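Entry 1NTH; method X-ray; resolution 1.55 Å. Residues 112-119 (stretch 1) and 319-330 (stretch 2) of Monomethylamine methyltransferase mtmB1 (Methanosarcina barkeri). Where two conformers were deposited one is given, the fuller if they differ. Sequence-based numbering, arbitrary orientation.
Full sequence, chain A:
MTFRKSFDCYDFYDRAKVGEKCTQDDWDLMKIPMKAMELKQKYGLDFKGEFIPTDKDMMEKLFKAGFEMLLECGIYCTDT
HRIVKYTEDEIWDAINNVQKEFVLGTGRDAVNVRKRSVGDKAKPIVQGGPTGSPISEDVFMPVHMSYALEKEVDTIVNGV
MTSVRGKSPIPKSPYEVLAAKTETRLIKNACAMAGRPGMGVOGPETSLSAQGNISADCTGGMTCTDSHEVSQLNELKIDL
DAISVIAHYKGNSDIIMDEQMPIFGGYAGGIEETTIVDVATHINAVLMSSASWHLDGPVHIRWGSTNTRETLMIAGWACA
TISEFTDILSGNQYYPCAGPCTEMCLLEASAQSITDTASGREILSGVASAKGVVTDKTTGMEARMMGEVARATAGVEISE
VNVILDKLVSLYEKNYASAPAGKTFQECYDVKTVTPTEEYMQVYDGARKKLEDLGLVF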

ATOM      1  N   ASN A 112       5.163  19.004  10.709  1.00 15.96           N
ATOM      2  CA  ASN A 112       5.616  18.503  11.996  1.00 16.89           C
ATOM      3  C   ASN A 112       5.059  19.347  13.125  1.00 16.74           C
ATOM      4  O   ASN A 112       5.109  20.576  13.079  1.00 17.73           O
ATOM      5  CB  ASN A 112       7.143  18.525  12.082  1.00 17.92           C
ATOM      6  CG  ASN A 112       7.795  17.651  11.040  1.00 20.99           C
ATOM      7  OD1 ASN A 112       8.156  18.117   9.957  1.00 23.15           O
ATOM      8  ND2 ASN A 112       7.939  16.371  11.352  1.00 19.74           N
ATOM      9  N   VAL A 113       4.521  18.679  14.136  1.00 15.47           N
ATOM     10  CA  VAL A 113       3.989  19.369  15.301  1.00 15.44           C
ATOM     11  C   VAL A 113       4.947  19.090  16.452  1.00 15.60           C
ATOM     12  O   VAL A 113       5.075  17.948  16.900  1.00 16.41           O
ATOM     13  CB  VAL A 113       2.586  18.853  15.678  1.00 15.61           C
ATOM     14  CG1 VAL A 113       2.054  19.633  16.889  1.00 16.69           C
ATOM     15  CG2 VAL A 113       1.643  19.002  14.495  1.00 17.40           C
ATOM     16  N   ARG A 114       5.636  20.134  16.906  1.00 16.83           N
ATOM     17  CA  ARG A 114       6.590  20.011  18.002  1.00 16.67           C
ATOM     18  C   ARG A 114       6.259  21.021  19.098  1.00 16.84           C
ATOM     19  O   ARG A 114       5.564  22.005  18.855  1.00 18.33           O
ATOM     20  CB  ARG A 114       8.016  20.225  17.484  1.00 19.58           C
ATOM     21  CG  ARG A 114       8.407  19.239  16.381  1.00 22.98           C
ATOM     22  CD  ARG A 114       9.899  19.278  16.078  1.00 25.93           C
ATOM     23  NE  ARG A 114      10.282  18.296  15.062  1.00 27.69           N
ATOM     24  CZ  ARG A 114      10.485  18.581  13.779  1.00 27.75           C
ATOM     25  NH1 ARG A 114      10.348  19.826  13.339  1.00 25.84           N
ATOM     26  NH2 ARG A 114      10.831  17.618  12.933  1.00 28.62           N
ATOM     27  N   LYS A 115       6.757  20.775  20.303  1.00 17.35           N
ATOM     28  CA  LYS A 115       6.470  21.659  21.428  1.00 17.42           C
ATOM     29  C   LYS A 115       6.943  23.103  21.273  1.00 17.95           C
ATOM     30  O   LYS A 115       8.009  23.372  20.708  1.00 18.37           O
ATOM     31  CB  LYS A 115       7.061  21.085  22.722  1.00 19.13           C
ATOM     32  CG  LYS A 115       6.742  21.945  23.944  1.00 21.77           C
ATOM     33  CD  LYS A 115       7.331  21.398  25.232  1.00 25.19           C
ATOM     34  CE  LYS A 115       6.966  22.305  26.409  1.00 24.53           C
ATOM     35  NZ  LYS A 115       7.532  21.802  27.690  1.00 28.65           N
ATOM     36  N   ARG A 116       6.128  24.028  21.777  1.00 17.92           N
ATOM     37  CA  ARG A 116       6.450  25.453  21.769  1.00 17.91           C
ATOM     38  C   ARG A 116       6.442  25.928  23.216  1.00 19.09           C
ATOM     39  O   ARG A 116       5.646  25.458  24.028  1.00 19.00           O
ATOM     40  CB  ARG A 116       5.410  26.267  20.991  1.00 17.31           C
ATOM     41  CG  ARG A 116       5.454  26.095  19.483  1.00 17.23           C
ATOM     42  CD  ARG A 116       4.499  27.062  18.780  1.00 15.93           C
ATOM     43  NE  ARG A 116       4.922  28.462  18.889  1.00 16.26           N
ATOM     44  CZ  ARG A 116       4.340  29.375  19.664  1.00 17.92           C
ATOM     45  NH1 ARG A 116       3.292  29.050  20.417  1.00 15.59           N
ATOM     46  NH2 ARG A 116       4.803  30.619  19.686  1.00 16.62           N
ATOM     47  N   SER A 117       7.334  26.852  23.541  1.00 20.46           N
ATOM     48  CA  SER A 117       7.394  27.389  24.891  1.00 21.23           C
ATOM     49  C   SER A 117       6.713  28.748  24.882  1.00 21.15           C
ATOM     50  O   SER A 117       6.340  29.258  23.828  1.00 19.93           O
ATOM     51  CB  SER A 117       8.850  27.544  25.334  0.50 23.34           C
ATOM     52  OG  SER A 117       9.547  28.434  24.479  0.50 22.50           O
ATOM     53  N   VAL A 118       6.537  29.328  26.062  1.00 21.87           N
ATOM     54  CA  VAL A 118       5.933  30.646  26.163  1.00 21.19           C
ATOM     55  C   VAL A 118       6.850  31.615  25.410  1.00 21.52           C
ATOM     56  O   VAL A 118       8.068  31.573  25.580  1.00 21.78           O
ATOM     57  CB  VAL A 118       5.822  31.083  27.640  1.00 22.19           C
ATOM     58  CG1 VAL A 118       5.347  32.527  27.728  1.00 21.12           C
ATOM     59  CG2 VAL A 118       4.864  30.161  28.380  1.00 22.97           C
ATOM     60  N   GLY A 119       6.261  32.462  24.567  1.00 20.66           N
ATOM     61  CA  GLY A 119       7.034  33.434  23.807  1.00 22.14           C
ATOM     62  C   GLY A 119       7.950  32.848  22.742  1.00 23.19           C
ATOM     63  O   GLY A 119       8.838  33.532  22.232  1.00 22.90           O
TER
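Stretch 2, residues 319-330: CATISEFTDILS

Stretch 2 opens as the last turns of a helix, residues 319 to 325, which begins earlier in the chain. Thr326 is the first residue to leave helical phi/psi, and an irregular segment follows. The two stretches run in opposite directions: Lys115 has its CA 6.2 Å from the CA of Leu329, and Val118 has its CA 5.8 Å from the CA of Ala320. Val113 to Lys115 therefore lie by Leu329, and Arg116 and Val118 lie by the helix; the Lys115 side chain reaches the helix end as well. The contact between them buries 391 Å², both sides summed.

Stretch 1 enters as a strand that begins earlier in the chain; Asn112 and Val113 belong to it, and from Lys115 on the chain is loop. Asn112 is out of reach. Val113 points its CA-to-CB bond toward stretch 2, but its closest contact is loose, from its O to Leu329 CD1 at 4.5 Å. The CA-to-CB bond of Arg114 points away; its backbone C lies 4.0 Å from Leu329 CD2.

Lys115 is the main anchor. Its backbone N is 3.7 Å from Leu329 CD2. Its side chain is fully extended, with all four chi angles t, and carries NZ to the end of the helix. There Lys115 NZ donates hydrogen bonds to Ser323 O at 2.9 Å and to Thr326 O at 2.8 Å. A third, from Lys115 NZ to Asp327 OD2 at 3.0 Å, is also a salt bridge. The ammonium group thus joins two backbone carbonyls and a carboxylate. Thr326 OG1 braces the same turn: it donates to Ile322 O at 2.7 Å and accepts from Ile328 N at 3.1 Å.

Arg116 approaches through its backbone, with O 3.9 Å from Ser323 OG. Ser323 OG instead donates to Cys319 O at 2.8 Å, within the helix. Ser117 makes no contact.

The CA-to-CB bond of Val118 points toward stretch 2. Its CG2 packs on Ala320, 3.7 Å from both CA and CB, an apolar contact. Gly119 is out of reach, with a positive phi of 68°.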

ATOM      1  N   CYS A 319      -2.258  27.375  29.278  1.00 17.45           N
ATOM      2  CA  CYS A 319      -1.232  26.947  28.333  1.00 18.98           C
ATOM      3  C   CYS A 319       0.184  27.279  28.785  1.00 18.48           C
ATOM      4  O   CYS A 319       1.088  26.452  28.658  1.00 18.72           O
ATOM      5  CB  CYS A 319      -1.479  27.560  26.955  1.00 19.13           C
ATOM      6  SG  CYS A 319      -0.352  26.902  25.692  1.00 23.22           S
ATOM      7  N   ALA A 320       0.391  28.484  29.308  1.00 18.30           N
ATOM      8  CA  ALA A 320       1.724  28.862  29.766  1.00 17.75           C
ATOM      9  C   ALA A 320       2.169  27.905  30.861  1.00 18.40           C
ATOM     10  O   ALA A 320       3.325  27.486  30.910  1.00 18.62           O
ATOM     11  CB  ALA A 320       1.724  30.295  30.289  1.00 19.19           C
ATOM     12  N   THR A 321       1.237  27.557  31.742  1.00 17.14           N
ATOM     13  CA  THR A 321       1.528  26.657  32.845  1.00 16.92           C
ATOM     14  C   THR A 321       1.773  25.233  32.353  1.00 17.63           C
ATOM     15  O   THR A 321       2.718  24.574  32.784  1.00 17.31           O
ATOM     16  CB  THR A 321       0.377  26.680  33.862  1.00 18.23           C
ATOM     17  OG1 THR A 321       0.225  28.019  34.352  1.00 18.93           O
ATOM     18  CG2 THR A 321       0.663  25.750  35.031  1.00 17.39           C
ATOM     19  N   ILE A 322       0.921  24.759  31.451  1.00 17.11           N
ATOM     20  CA  ILE A 322       1.086  23.418  30.903  1.00 17.35           C
ATOM     21  C   ILE A 322       2.406  23.344  30.126  1.00 18.39           C
ATOM     22  O   ILE A 322       3.108  22.332  30.176  1.00 19.58           O
ATOM     23  CB  ILE A 322      -0.106  23.058  29.980  1.00 17.96           C
ATOM     24  CG1 ILE A 322      -1.344  22.752  30.834  1.00 18.87           C
ATOM     25  CG2 ILE A 322       0.249  21.870  29.082  1.00 19.89           C
ATOM     26  CD1 ILE A 322      -1.191  21.549  31.750  1.00 20.10           C
ATOM     27  N   SER A 323       2.751  24.422  29.430  1.00 18.25           N
ATOM     28  CA  SER A 323       3.992  24.459  28.653  1.00 20.22           C
ATOM     29  C   SER A 323       5.220  24.471  29.553  1.00 20.78           C
ATOM     30  O   SER A 323       6.253  23.886  29.227  1.00 20.71           O
ATOM     31  CB  SER A 323       4.026  25.696  27.754  1.00 20.56           C
ATOM     32  OG  SER A 323       2.978  25.665  26.805  1.00 23.73           O
ATOM     33  N   GLU A 324       5.099  25.139  30.693  1.00 20.28           N
ATOM     34  CA  GLU A 324       6.203  25.246  31.632  1.00 21.67           C
ATOM     35  C   GLU A 324       6.499  23.967  32.407  1.00 21.31           C
ATOM     36  O   GLU A 324       7.662  23.593  32.569  1.00 22.20           O
ATOM     37  CB  GLU A 324       5.927  26.379  32.628  1.00 24.48           C
ATOM     38  CG  GLU A 324       6.975  26.511  33.730  1.00 28.59           C
ATOM     39  CD  GLU A 324       8.279  27.111  33.237  1.00 33.16           C
ATOM     40  OE1 GLU A 324       9.301  26.967  33.940  1.00 36.43           O
ATOM     41  OE2 GLU A 324       8.280  27.736  32.156  1.00 33.97           O
ATOM     42  N   PHE A 325       5.454  23.285  32.867  1.00 20.19           N
ATOM     43  CA  PHE A 325       5.640  22.093  33.681  1.00 20.34           C
ATOM     44  C   PHE A 325       5.406  20.722  33.063  1.00 20.57           C
ATOM     45  O   PHE A 325       5.609  19.710  33.733  1.00 20.24           O
ATOM     46  CB  PHE A 325       4.807  22.229  34.960  1.00 21.92           C
ATOM     47  CG  PHE A 325       5.125  23.469  35.740  1.00 22.26           C
ATOM     48  CD1 PHE A 325       4.359  24.620  35.587  1.00 22.98           C
ATOM     49  CD2 PHE A 325       6.237  23.511  36.576  1.00 24.27           C
ATOM     50  CE1 PHE A 325       4.700  25.799  36.248  1.00 23.44           C
ATOM     51  CE2 PHE A 325       6.587  24.683  37.242  1.00 24.66           C
ATOM     52  CZ  PHE A 325       5.816  25.830  37.077  1.00 23.74           C
ATOM     53  N   THR A 326       4.977  20.677  31.806  1.00 18.19           N
ATOM     54  CA  THR A 326       4.754  19.396  31.136  1.00 17.98           C
ATOM     55  C   THR A 326       5.169  19.508  29.680  1.00 17.43           C
ATOM     56  O   THR A 326       5.514  20.591  29.199  1.00 19.23           O
ATOM     57  CB  THR A 326       3.266  18.957  31.146  1.00 17.75           C
ATOM     58  OG1 THR A 326       2.548  19.669  30.130  1.00 17.42           O
ATOM     59  CG2 THR A 326       2.625  19.234  32.497  1.00 19.67           C
ATOM     60  N   ASP A 327       5.124  18.378  28.984  1.00 17.28           N
ATOM     61  CA  ASP A 327       5.463  18.332  27.572  1.00 18.22           C
ATOM     62  C   ASP A 327       4.200  18.057  26.761  1.00 17.90           C
ATOM     63  O   ASP A 327       4.265  17.659  25.600  1.00 17.70           O
ATOM     64  CB  ASP A 327       6.509  17.245  27.325  1.00 20.83           C
ATOM     65  CG  ASP A 327       7.880  17.634  27.848  1.00 25.03           C
ATOM     66  OD1 ASP A 327       8.675  16.728  28.166  1.00 29.40           O
ATOM     67  OD2 ASP A 327       8.166  18.848  27.929  1.00 26.87           O
ATOM     68  N   ILE A 328       3.045  18.280  27.382  1.00 16.56           N
ATOM     69  CA  ILE A 328       1.761  18.063  26.722  1.00 16.83           C
ATOM     70  C   ILE A 328       1.574  19.018  25.546  1.00 15.62           C
ATOM     71  O   ILE A 328       1.683  20.231  25.703  1.00 17.35           O
ATOM     72  CB  ILE A 328       0.584  18.270  27.711  1.00 15.80           C
ATOM     73  CG1 ILE A 328       0.649  17.215  28.818  1.00 16.95           C
ATOM     74  CG2 ILE A 328      -0.750  18.177  26.970  1.00 17.67           C
ATOM     75  CD1 ILE A 328      -0.393  17.412  29.920  1.00 17.54           C
ATOM     76  N   LEU A 329       1.293  18.466  24.369  1.00 15.34           N
ATOM     77  CA  LEU A 329       1.069  19.283  23.178  1.00 15.06           C
ATOM     78  C   LEU A 329      -0.380  19.761  23.212  1.00 15.40           C
ATOM     79  O   LEU A 329      -1.281  18.988  23.542  1.00 15.32           O
ATOM     80  CB  LEU A 329       1.331  18.457  21.915  1.00 15.61           C
ATOM     81  CG  LEU A 329       2.776  17.960  21.774  1.00 16.07           C
ATOM     82  CD1 LEU A 329       2.860  16.942  20.632  1.00 15.53           C
ATOM     83  CD2 LEU A 329       3.704  19.140  21.526  1.00 16.82           C
ATOM     84  N   SER A 330      -0.613  21.026  22.874  1.00 15.53           N
ATOM     85  CA  SER A 330      -1.977  21.548  22.928  1.00 16.00           C
ATOM     86  C   SER A 330      -2.326  22.590  21.876  1.00 16.30           C
ATOM     87  O   SER A 330      -1.471  23.089  21.147  1.00 16.18           O
ATOM     88  CB  SER A 330      -2.236  22.153  24.307  1.00 17.05           C
ATOM     89  OG  SER A 330      -1.543  23.381  24.441  1.00 18.67           O
TER